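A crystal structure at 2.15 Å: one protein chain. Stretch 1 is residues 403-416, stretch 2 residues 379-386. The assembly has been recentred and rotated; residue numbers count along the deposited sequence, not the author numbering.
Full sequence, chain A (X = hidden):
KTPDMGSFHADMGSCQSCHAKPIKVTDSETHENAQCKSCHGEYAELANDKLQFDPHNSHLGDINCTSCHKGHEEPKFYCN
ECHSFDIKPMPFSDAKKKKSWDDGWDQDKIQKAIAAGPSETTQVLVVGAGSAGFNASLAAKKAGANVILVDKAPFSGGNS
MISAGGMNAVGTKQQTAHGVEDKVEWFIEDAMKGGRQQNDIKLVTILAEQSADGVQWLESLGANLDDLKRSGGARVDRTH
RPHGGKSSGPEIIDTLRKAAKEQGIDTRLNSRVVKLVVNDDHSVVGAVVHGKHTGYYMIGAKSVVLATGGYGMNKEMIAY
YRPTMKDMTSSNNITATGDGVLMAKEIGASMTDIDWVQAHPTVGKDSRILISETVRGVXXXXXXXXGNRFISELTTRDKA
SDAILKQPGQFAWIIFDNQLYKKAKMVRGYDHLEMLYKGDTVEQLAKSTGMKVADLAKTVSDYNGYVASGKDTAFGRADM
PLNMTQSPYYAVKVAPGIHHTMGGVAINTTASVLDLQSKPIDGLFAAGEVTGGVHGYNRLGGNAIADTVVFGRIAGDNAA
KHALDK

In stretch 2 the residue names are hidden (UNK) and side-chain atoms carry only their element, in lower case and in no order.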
ATOM      1  N   ALA A 403     -12.830  -1.871 -20.887  1.00 37.99           N
ATOM      2  CA  ALA A 403     -13.560  -1.095 -21.911  1.00 38.90           C
ATOM      3  C   ALA A 403     -14.813  -0.409 -21.379  1.00 39.51           C
ATOM      4  O   ALA A 403     -15.184   0.664 -21.832  1.00 40.55           O
ATOM      5  CB  ALA A 403     -13.954  -2.000 -23.087  1.00 39.48           C
ATOM      6  N   ILE A 404     -15.562  -1.004 -20.444  1.00 41.10           N
ATOM      7  CA  ILE A 404     -16.655  -0.261 -19.814  1.00 41.24           C
ATOM      8  C   ILE A 404     -16.118   1.052 -19.191  1.00 40.81           C
ATOM      9  O   ILE A 404     -16.725   2.087 -19.454  1.00 39.58           O
ATOM     10  CB  ILE A 404     -17.434  -1.109 -18.789  1.00 40.76           C
ATOM     11  CG1 ILE A 404     -18.116  -2.372 -19.414  1.00 41.70           C
ATOM     12  CG2 ILE A 404     -18.467  -0.165 -18.219  1.00 42.59           C
ATOM     13  CD1 ILE A 404     -18.538  -3.419 -18.422  1.00 38.96           C
ATOM     14  N   LEU A 405     -15.044   1.072 -18.417  1.00 44.15           N
ATOM     15  CA  LEU A 405     -14.511   2.260 -17.764  1.00 46.89           C
ATOM     16  C   LEU A 405     -14.103   3.336 -18.763  1.00 49.69           C
ATOM     17  O   LEU A 405     -14.169   4.510 -18.362  1.00 47.45           O
ATOM     18  CB  LEU A 405     -13.310   1.942 -16.816  1.00 46.17           C
ATOM     19  CG  LEU A 405     -13.814   0.979 -15.692  1.00 46.27           C
ATOM     20  CD1 LEU A 405     -12.702   0.354 -14.862  1.00 43.25           C
ATOM     21  CD2 LEU A 405     -14.710   1.767 -14.731  1.00 46.32           C
ATOM     22  N   LYS A 406     -13.787   2.979 -20.012  1.00 47.88           N
ATOM     23  CA  LYS A 406     -13.481   3.935 -21.061  1.00 49.87           C
ATOM     24  C   LYS A 406     -14.742   4.512 -21.727  1.00 49.12           C
ATOM     25  O   LYS A 406     -14.566   5.448 -22.504  1.00 47.59           O
ATOM     26  CB  LYS A 406     -12.686   3.341 -22.213  1.00 50.38           C
ATOM     27  CG  LYS A 406     -11.389   2.662 -21.817  1.00 55.49           C
ATOM     28  CD  LYS A 406     -10.636   2.196 -23.074  1.00 55.18           C
ATOM     29  CE  LYS A 406      -9.448   3.068 -23.323  1.00 59.40           C
ATOM     30  NZ  LYS A 406      -8.105   2.469 -23.090  1.00 58.56           N
ATOM     31  N   GLN A 407     -15.931   3.978 -21.429  1.00 45.42           N
ATOM     32  CA  GLN A 407     -17.116   4.560 -22.082  1.00 45.28           C
ATOM     33  C   GLN A 407     -17.599   5.789 -21.297  1.00 46.90           C
ATOM     34  O   GLN A 407     -17.362   5.846 -20.094  1.00 45.81           O
ATOM     35  CB  GLN A 407     -18.291   3.550 -22.165  1.00 43.68           C
ATOM     36  CG  GLN A 407     -17.879   2.221 -22.823  1.00 44.19           C
ATOM     37  CD  GLN A 407     -17.301   2.478 -24.214  1.00 44.85           C
ATOM     38  OE1 GLN A 407     -17.958   3.058 -25.060  1.00 46.31           O
ATOM     39  NE2 GLN A 407     -16.062   2.081 -24.447  1.00 45.57           N
ATOM     40  N   PRO A 408     -18.326   6.684 -21.938  1.00 47.84           N
ATOM     41  CA  PRO A 408     -18.989   7.796 -21.314  1.00 50.03           C
ATOM     42  C   PRO A 408     -19.851   7.466 -20.117  1.00 51.40           C
ATOM     43  O   PRO A 408     -20.729   6.597 -20.232  1.00 53.89           O
ATOM     44  CB  PRO A 408     -19.916   8.420 -22.371  1.00 50.00           C
ATOM     45  CG  PRO A 408     -19.631   7.674 -23.627  1.00 51.12           C
ATOM     46  CD  PRO A 408     -18.537   6.672 -23.406  1.00 47.79           C
ATOM     47  N   GLY A 409     -19.513   8.068 -18.966  1.00 48.92           N
ATOM     48  CA  GLY A 409     -20.222   7.740 -17.735  1.00 48.43           C
ATOM     49  C   GLY A 409     -19.630   6.512 -17.091  1.00 46.70           C
ATOM     50  O   GLY A 409     -20.005   6.164 -15.979  1.00 48.50           O
ATOM     51  N   GLN A 410     -18.671   5.813 -17.698  1.00 47.40           N
ATOM     52  CA  GLN A 410     -18.152   4.603 -17.047  1.00 48.64           C
ATOM     53  C   GLN A 410     -19.126   3.501 -16.703  1.00 43.54           C
ATOM     54  O   GLN A 410     -18.914   2.747 -15.737  1.00 41.64           O
ATOM     55  CB  GLN A 410     -17.628   5.015 -15.656  1.00 52.81           C
ATOM     56  CG  GLN A 410     -16.175   4.695 -15.588  1.00 57.06           C
ATOM     57  CD  GLN A 410     -15.403   5.979 -15.903  1.00 59.21           C
ATOM     58  OE1 GLN A 410     -16.051   6.988 -16.202  1.00 63.91           O
ATOM     59  NE2 GLN A 410     -14.106   5.758 -15.745  1.00 58.96           N
ATOM     60  N   PHE A 411     -20.167   3.327 -17.509  1.00 44.25           N
ATOM     61  CA  PHE A 411     -21.057   2.178 -17.335  1.00 42.72           C
ATOM     62  C   PHE A 411     -21.500   1.650 -18.710  1.00 41.51           C
ATOM     63  O   PHE A 411     -21.245   2.293 -19.712  1.00 41.73           O
ATOM     64  CB  PHE A 411     -22.272   2.582 -16.503  1.00 43.61           C
ATOM     65  CG  PHE A 411     -23.234   3.462 -17.242  1.00 45.95           C
ATOM     66  CD1 PHE A 411     -23.043   4.823 -17.256  1.00 48.52           C
ATOM     67  CD2 PHE A 411     -24.322   2.940 -17.923  1.00 46.13           C
ATOM     68  CE1 PHE A 411     -23.918   5.704 -17.886  1.00 50.22           C
ATOM     69  CE2 PHE A 411     -25.164   3.780 -18.634  1.00 46.39           C
ATOM     70  CZ  PHE A 411     -24.992   5.166 -18.612  1.00 49.37           C
ATOM     71  N   ALA A 412     -22.230   0.542 -18.691  1.00 39.95           N
ATOM     72  CA  ALA A 412     -22.755   0.077 -20.020  1.00 40.24           C
ATOM     73  C   ALA A 412     -24.146  -0.432 -19.743  1.00 40.17           C
ATOM     74  O   ALA A 412     -24.621  -0.488 -18.568  1.00 40.86           O
ATOM     75  CB  ALA A 412     -21.777  -0.977 -20.557  1.00 36.61           C
ATOM     76  N   TRP A 413     -24.845  -0.797 -20.781  1.00 40.50           N
ATOM     77  CA  TRP A 413     -26.127  -1.495 -20.688  1.00 37.71           C
ATOM     78  C   TRP A 413     -26.041  -2.924 -21.210  1.00 39.21           C
ATOM     79  O   TRP A 413     -25.551  -3.186 -22.331  1.00 39.91           O
ATOM     80  CB  TRP A 413     -27.081  -0.686 -21.564  1.00 38.98           C
ATOM     81  CG  TRP A 413     -27.485   0.664 -21.073  1.00 42.24           C
ATOM     82  CD1 TRP A 413     -27.124   1.866 -21.580  1.00 40.93           C
ATOM     83  CD2 TRP A 413     -28.444   0.943 -20.025  1.00 40.28           C
ATOM     84  NE1 TRP A 413     -27.739   2.861 -20.868  1.00 41.72           N
ATOM     85  CE2 TRP A 413     -28.572   2.327 -19.941  1.00 41.70           C
ATOM     86  CE3 TRP A 413     -29.228   0.153 -19.219  1.00 40.92           C
ATOM     87  CZ2 TRP A 413     -29.422   2.972 -19.018  1.00 42.35           C
ATOM     88  CZ3 TRP A 413     -30.085   0.743 -18.293  1.00 40.73           C
ATOM     89  CH2 TRP A 413     -30.152   2.162 -18.197  1.00 42.29           C
ATOM     90  N   ILE A 414     -26.605  -3.903 -20.509  1.00 37.70           N
ATOM     91  CA  ILE A 414     -26.695  -5.219 -21.137  1.00 38.17           C
ATOM     92  C   ILE A 414     -28.132  -5.442 -21.636  1.00 40.29           C
ATOM     93  O   ILE A 414     -29.027  -5.178 -20.821  1.00 37.98           O
ATOM     94  CB  ILE A 414     -26.183  -6.323 -20.234  1.00 36.96           C
ATOM     95  CG1 ILE A 414     -24.648  -6.182 -20.173  1.00 40.12           C
ATOM     96  CG2 ILE A 414     -26.618  -7.696 -20.709  1.00 37.40           C
ATOM     97  CD1 ILE A 414     -23.983  -7.037 -19.132  1.00 40.57           C
ATOM     98  N   ILE A 415     -28.245  -5.807 -22.910  1.00 39.81           N
ATOM     99  CA  ILE A 415     -29.490  -5.652 -23.715  1.00 40.32           C
ATOM    100  C   ILE A 415     -29.908  -6.950 -24.383  1.00 38.53           C
ATOM    101  O   ILE A 415     -28.973  -7.718 -24.566  1.00 35.20           O
ATOM    102  CB  ILE A 415     -29.144  -4.572 -24.717  1.00 41.45           C
ATOM    103  CG1 ILE A 415     -29.818  -3.410 -23.985  1.00 37.76           C
ATOM    104  CG2 ILE A 415     -29.175  -4.356 -26.226  1.00 37.48           C
ATOM    105  CD1 ILE A 415     -28.777  -2.385 -23.766  1.00 39.26           C
ATOM    106  N   PHE A 416     -31.211  -7.238 -24.431  1.00 38.18           N
ATOM    107  CA  PHE A 416     -31.615  -8.538 -24.963  1.00 40.34           C
ATOM    108  C   PHE A 416     -33.105  -8.450 -25.285  1.00 40.67           C
ATOM    109  O   PHE A 416     -33.713  -7.435 -24.907  1.00 41.25           O
ATOM    110  CB  PHE A 416     -31.256  -9.763 -24.134  1.00 40.68           C
ATOM    111  CG  PHE A 416     -31.699  -9.572 -22.698  1.00 41.23           C
ATOM    112  CD1 PHE A 416     -33.012  -9.826 -22.318  1.00 39.77           C
ATOM    113  CD2 PHE A 416     -30.777  -9.032 -21.770  1.00 41.26           C
ATOM    114  CE1 PHE A 416     -33.343  -9.622 -20.957  1.00 41.72           C
ATOM    115  CE2 PHE A 416     -31.128  -8.851 -20.423  1.00 39.27           C
ATOM    116  CZ  PHE A 416     -32.419  -9.127 -20.027  1.00 39.33           C
ATOM    117  N   UNK A 379     -26.354 -14.760 -25.026  1.00 35.28           N
ATOM    118  CA  UNK A 379     -26.824 -13.973 -26.129  1.00 31.89           C
ATOM    119  C   UNK A 379     -26.852 -12.471 -26.067  1.00 34.58           C
ATOM    120  O   UNK A 379     -27.149 -11.806 -27.047  1.00 34.10           O
ATOM    121  N   UNK A 380     -26.770 -11.904 -24.800  1.00 33.05           N
ATOM    122  CA  UNK A 380     -27.102 -10.493 -24.719  1.00 34.70           C
ATOM    123  C   UNK A 380     -25.963  -9.697 -25.391  1.00 34.60           C
ATOM    124  O   UNK A 380     -24.857 -10.140 -25.465  1.00 31.86           O
ATOM    125  c   UNK A 380     -27.212 -10.069 -23.261  1.00 35.99           C
ATOM    126  N   UNK A 381     -26.299  -8.498 -25.753  1.00 35.81           N
ATOM    127  CA  UNK A 381     -25.487  -7.469 -26.305  1.00 40.32           C
ATOM    128  C   UNK A 381     -25.124  -6.425 -25.203  1.00 40.90           C
ATOM    129  O   UNK A 381     -25.942  -6.250 -24.314  1.00 38.76           O
ATOM    130  c   UNK A 381     -26.591  -7.796 -28.520  1.00 42.14           C
ATOM    131  c   UNK A 381     -26.327  -6.774 -27.393  1.00 37.66           C
ATOM    132  c   UNK A 381     -25.711  -5.520 -28.005  1.00 37.47           C
ATOM    133  N   UNK A 382     -23.956  -5.780 -25.366  1.00 41.49           N
ATOM    134  CA  UNK A 382     -23.537  -4.722 -24.458  1.00 42.70           C
ATOM    135  C   UNK A 382     -23.271  -3.458 -25.256  1.00 42.33           C
ATOM    136  O   UNK A 382     -22.518  -3.500 -26.217  1.00 39.78           O
ATOM    137  c   UNK A 382     -19.369  -5.149 -22.508  1.00 40.19           C
ATOM    138  c   UNK A 382     -21.989  -4.141 -22.502  1.00 40.35           C
ATOM    139  s   UNK A 382     -20.725  -4.822 -21.399  1.00 40.10           S
ATOM    140  c   UNK A 382     -22.303  -5.150 -23.644  1.00 41.82           C
ATOM    141  N   UNK A 383     -23.917  -2.404 -24.784  1.00 37.40           N
ATOM    142  CA  UNK A 383     -23.987  -1.121 -25.458  1.00 41.61           C
ATOM    143  C   UNK A 383     -23.641   0.016 -24.462  1.00 43.10           C
ATOM    144  O   UNK A 383     -23.834  -0.132 -23.232  1.00 40.96           O
ATOM    145  c   UNK A 383     -26.420  -0.191 -25.502  1.00 42.42           C
ATOM    146  c   UNK A 383     -25.418  -1.178 -25.974  1.00 44.20           C
ATOM    147  c   UNK A 383     -25.499  -1.516 -27.460  1.00 43.08           C
ATOM    148  N   UNK A 384     -23.070   1.087 -24.977  1.00 42.09           N
ATOM    149  CA  UNK A 384     -22.678   2.181 -24.055  1.00 44.70           C
ATOM    150  C   UNK A 384     -23.876   3.083 -23.819  1.00 45.23           C
ATOM    151  O   UNK A 384     -24.986   2.732 -24.286  1.00 42.90           O
ATOM    152  o   UNK A 384     -22.877   3.881 -26.343  1.00 45.37           O
ATOM    153  n   UNK A 384     -20.580   4.121 -26.356  1.00 47.00           N
ATOM    154  c   UNK A 384     -21.734   3.682 -25.860  1.00 47.81           C
ATOM    155  c   UNK A 384     -21.460   2.906 -24.592  1.00 41.98           C
ATOM    156  N   UNK A 385     -23.722   4.178 -23.080  1.00 44.83           N
ATOM    157  CA  UNK A 385     -24.858   5.080 -22.817  1.00 46.47           C
ATOM    158  C   UNK A 385     -25.573   5.637 -24.030  1.00 45.47           C
ATOM    159  O   UNK A 385     -26.743   6.075 -23.972  1.00 43.61           O
ATOM    160  n   UNK A 385     -23.965  10.442 -23.418  1.00 65.85           N
ATOM    161  c   UNK A 385     -24.272   6.260 -21.982  1.00 50.85           C
ATOM    162  c   UNK A 385     -24.624  10.120 -22.084  1.00 63.34           C
ATOM    163  c   UNK A 385     -24.059   8.783 -21.580  1.00 60.56           C
ATOM    164  c   UNK A 385     -24.747   7.647 -22.321  1.00 55.71           C
ATOM    165  N   UNK A 386     -24.936   5.797 -25.166  1.00 45.41           N
ATOM    166  CA  UNK A 386     -25.505   6.169 -26.434  1.00 50.56           C
ATOM    167  C   UNK A 386     -26.248   5.033 -27.158  1.00 50.04           C
ATOM    168  O   UNK A 386     -27.112   5.328 -28.015  1.00 52.11           O
ATOM    169  c   UNK A 386     -23.790   7.969 -26.853  1.00 56.23           C
ATOM    170  c   UNK A 386     -24.431   6.690 -27.412  1.00 50.56           C
ATOM    171  o   UNK A 386     -24.457   8.748 -26.152  1.00 55.51           O
ATOM    172  o   UNK A 386     -22.572   8.156 -27.116  1.00 59.99           O
TER
HETATM  173  O   HOH W   1     -21.445   4.316 -21.450  1.00 42.00           O
HETATM  174  O   HOH W   2     -27.976   5.726 -21.445  1.00 45.81           O

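Position 379 carries no side-chain atoms. Its phi of 142° is positive, it is the first residue to leave helical angles after a helix, and a CB here would be jammed against the carbonyl O of the residue before. It is glycine, G379.

Position 380 has a single side-chain carbon, the CB, which lies 3.5 Å from I414 CG2 and 4.0 Å from F416 CD2. One carbon means alanine, A380.

At position 381 three carbons form a fork: CB carries two more. This CB is 3.9 Å from I415 CG2, while the backbone pairs with I415 in both directions, 381 N to I415 O at 3.0 Å and I415 N to 381 O at 2.7 Å. A fork at CB with no heteroatom is valine, V381.

Position 382 shows an unbranched chain of two carbons, a sulfur and a final carbon. The carbon before the sulfur is 3.7 Å from A412 CB and 4.1 Å from I414 CG1, and the sulfur is 4.0 Å from I404 CD1. A thioether means methionine, M382. Its chi angles (t, t, p) describe a chain extended to the sulfur.

Position 383 repeats the three-carbon fork at CB; one branch carbon is 3.7 Å from I415 CD1 and 4.0 Å from W413 CB. It is valine, V383.

Position 384 has two carbons, the second carrying one O and one N. The nitrogen sits 3.1 Å from Q407 OE1 with an angle of 168° at the hydrogen, as expected of an amide donor. This is asparagine, N384.

Position 385 has four carbons in a row ending in nitrogen; its CB is 3.6 Å from F411 CZ. It is lysine, K385.

Position 386 has two carbons, the second carrying two oxygens, and none of these atoms comes within 4.5 Å of stretch 1. It is aspartate, D386; its OD1 forms a salt bridge with K385 NZ at 3.3 Å.

The contact is an antiparallel strand pairing. V383 N donates to W413 O (3.0 Å) and W413 N to V383 O (2.7 Å), repeating the pattern at 381 and 415. I414 and M382, a non-hydrogen-bonded pair between these two, share one face; V381, V383, W413 and I415 pack on the other. The N384 ND2 to Q407 OE1 bond ties in the loop that follows the helix, where Q407 NE2 also holds A403 O at 3.1 Å. One water joins K385 N to P408 O and F411 O, and another links K385 O to W413 NE1.

Stretch 2 379-386: GAVMVNKD
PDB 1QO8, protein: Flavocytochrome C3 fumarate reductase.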